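Local coordinates for glycosyltransferase (Streptomyces viridochromogenes, PDB 2IUY), which probably transfers a sugar from a nucleotide-activated donor during avilamycin A biosynthesis, as a retaining GT-B glycosyltransferase of family GT4, at residues L44-E49 against I324-V329. Sequence-based numbering, arbitrary orientation.
Sequences LELGHE and IAERYV
His48 ND1 accepts a hydrogen bond from the backbone N of Leu4, at the start of the chain, while the other side of its ring meets Val329 tip to tip. That bond helps fix the ring's rotation and turns the CD2–NE2 side to helix 321-336, where NE2 lies 3.8 Å from Val329 CG2. The methyl approaches the ring obliquely, with CD2 of His48 4.0 Å from the same CG2. Histidine suits the place because one ring nitrogen can serve the backbone while the CD2–NE2 side packs on a valine methyl. Leu46 CD1 rests 3.6 Å from CB of Ala325, one helical turn before Val329; a lone methyl there lets the leucine come close to the helix backbone, 3.7 Å from CD1 to Glu326 N. Leu46 CG stands anti to its own carbonyl carbon (chi1 -67°), which carries the branch across to the helix. Between Leu46 and His48, Gly47, the first residue to leave helical backbone angles, forms a Schellman motif after helix 31-45; its positive phi of 102° favours glycine, and the chain then enters strand 49-53 of the N-terminal Rossmann-like domain. Helix 321-336, from the C-terminal end of the chain, thus crosses back to pack on that domain, as in GT-B enzymes. Glu326 adds its CB, 4.1 Å from Leu46 CD1, while its carboxylate lies on the exposed side of the helix.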
loop_
_atom_site.group_PDB
_atom_site.type_symbol
_atom_site.label_atom_id
_atom_site.label_comp_id
_atom_site.label_asym_id
_atom_site.label_seq_id
_atom_site.Cartn_x
_atom_site.Cartn_y
_atom_site.Cartn_z
ATOM N N LEU A 44 15.772 -4.140 8.366
ATOM C CA LEU A 44 16.669 -3.562 9.332
ATOM C C LEU A 44 16.533 -4.233 10.697
ATOM O O LEU A 44 17.535 -4.461 11.372
ATOM C CB LEU A 44 16.415 -2.045 9.435
ATOM C CG LEU A 44 16.782 -1.166 8.212
ATOM C CD1 LEU A 44 16.247 0.285 8.426
ATOM C CD2 LEU A 44 18.319 -1.202 7.917
ATOM N N GLU A 45 15.299 -4.530 11.130
ATOM C CA GLU A 45 15.093 -5.173 12.424
ATOM C C GLU A 45 15.674 -6.578 12.394
ATOM O O GLU A 45 16.153 -7.100 13.423
ATOM C CB GLU A 45 13.605 -5.266 12.765
ATOM C CG GLU A 45 13.281 -5.039 14.246
ATOM C CD GLU A 45 11.822 -4.622 14.450
ATOM O OE1 GLU A 45 11.441 -3.496 14.043
ATOM O OE2 GLU A 45 11.056 -5.412 15.037
ATOM N N LEU A 46 15.607 -7.206 11.228
ATOM C CA LEU A 46 16.219 -8.540 11.031
ATOM C C LEU A 46 17.730 -8.554 10.938
ATOM O O LEU A 46 18.303 -9.630 10.879
ATOM C CB LEU A 46 15.648 -9.231 9.791
ATOM C CG LEU A 46 14.176 -9.610 9.893
ATOM C CD1 LEU A 46 13.598 -9.855 8.530
ATOM C CD2 LEU A 46 13.925 -10.813 10.872
ATOM N N GLY A 47 18.375 -7.391 10.860
ATOM C CA GLY A 47 19.848 -7.325 10.884
ATOM C C GLY A 47 20.507 -7.110 9.530
ATOM O O GLY A 47 21.729 -7.037 9.448
ATOM N N HIS A 48 19.692 -6.971 8.473
ATOM C CA HIS A 48 20.186 -6.682 7.099
ATOM C C HIS A 48 20.481 -5.228 6.824
ATOM O O HIS A 48 19.949 -4.334 7.493
ATOM C CB HIS A 48 19.210 -7.257 6.069
ATOM C CG HIS A 48 18.919 -8.705 6.330
ATOM N ND1 HIS A 48 19.871 -9.678 6.172
ATOM C CD2 HIS A 48 17.843 -9.318 6.878
ATOM C CE1 HIS A 48 19.365 -10.848 6.518
ATOM N NE2 HIS A 48 18.139 -10.655 6.959
ATOM N N GLU A 49 21.392 -4.985 5.877
ATOM C CA GLU A 49 21.774 -3.646 5.565
ATOM C C GLU A 49 20.914 -3.162 4.374
ATOM O O GLU A 49 20.716 -3.895 3.445
ATOM C CB GLU A 49 23.279 -3.600 5.278
ATOM C CG GLU A 49 23.889 -2.292 5.591
ATOM C CD GLU A 49 25.352 -2.201 5.228
ATOM O OE1 GLU A 49 25.988 -3.279 5.062
ATOM O OE2 GLU A 49 25.833 -1.037 5.098
ATOM N N ILE A 324 6.660 -10.318 7.281
ATOM C CA ILE A 324 6.707 -10.081 5.834
ATOM C C ILE A 324 8.143 -9.909 5.344
ATOM O O ILE A 324 8.511 -10.468 4.331
ATOM C CB ILE A 324 5.912 -8.831 5.441
ATOM C CG1 ILE A 324 4.421 -9.040 5.768
ATOM C CG2 ILE A 324 6.138 -8.475 3.916
ATOM C CD1 ILE A 324 3.831 -10.352 5.164
ATOM N N ALA A 325 8.954 -9.156 6.088
ATOM C CA ALA A 325 10.367 -9.051 5.733
ATOM C C ALA A 325 11.059 -10.422 5.687
ATOM O O ALA A 325 11.880 -10.662 4.827
ATOM C CB ALA A 325 11.112 -8.078 6.662
ATOM N N GLU A 326 10.769 -11.303 6.634
ATOM C CA GLU A 326 11.442 -12.603 6.643
ATOM C C GLU A 326 10.949 -13.460 5.491
ATOM O O GLU A 326 11.701 -14.169 4.896
ATOM C CB GLU A 326 11.400 -13.290 8.044
ATOM C CG GLU A 326 10.089 -13.900 8.494
ATOM C CD GLU A 326 10.099 -14.339 9.989
ATOM O OE1 GLU A 326 11.165 -14.183 10.658
ATOM O OE2 GLU A 326 9.030 -14.806 10.488
ATOM N N ARG A 327 9.695 -13.300 5.095
ATOM C CA ARG A 327 9.214 -13.892 3.847
ATOM C C ARG A 327 9.971 -13.435 2.602
ATOM O O ARG A 327 10.362 -14.263 1.771
ATOM C CB ARG A 327 7.677 -13.724 3.686
ATOM C CG ARG A 327 6.962 -14.684 4.628
ATOM C CD ARG A 327 5.533 -14.330 4.762
ATOM N NE ARG A 327 4.775 -14.575 3.517
ATOM C CZ ARG A 327 3.446 -14.483 3.455
ATOM N NH1 ARG A 327 2.748 -14.179 4.565
ATOM N NH2 ARG A 327 2.819 -14.725 2.305
ATOM N N TYR A 328 10.191 -12.143 2.479
ATOM C CA TYR A 328 11.080 -11.669 1.414
ATOM C C TYR A 328 12.515 -12.209 1.434
ATOM O O TYR A 328 13.008 -12.605 0.399
ATOM C CB TYR A 328 11.103 -10.140 1.361
ATOM C CG TYR A 328 9.908 -9.600 0.654
ATOM C CD1 TYR A 328 9.743 -9.837 -0.709
ATOM C CD2 TYR A 328 8.925 -8.859 1.340
ATOM C CE1 TYR A 328 8.661 -9.312 -1.399
ATOM C CE2 TYR A 328 7.823 -8.346 0.669
ATOM C CZ TYR A 328 7.719 -8.575 -0.711
ATOM O OH TYR A 328 6.658 -8.114 -1.415
ATOM N N VAL A 329 13.158 -12.225 2.615
ATOM C CA VAL A 329 14.508 -12.767 2.748
ATOM C C VAL A 329 14.562 -14.208 2.274
ATOM O O VAL A 329 15.515 -14.604 1.592
ATOM C CB VAL A 329 15.032 -12.619 4.208
ATOM C CG1 VAL A 329 16.402 -13.334 4.411
ATOM C CG2 VAL A 329 15.146 -11.126 4.592
#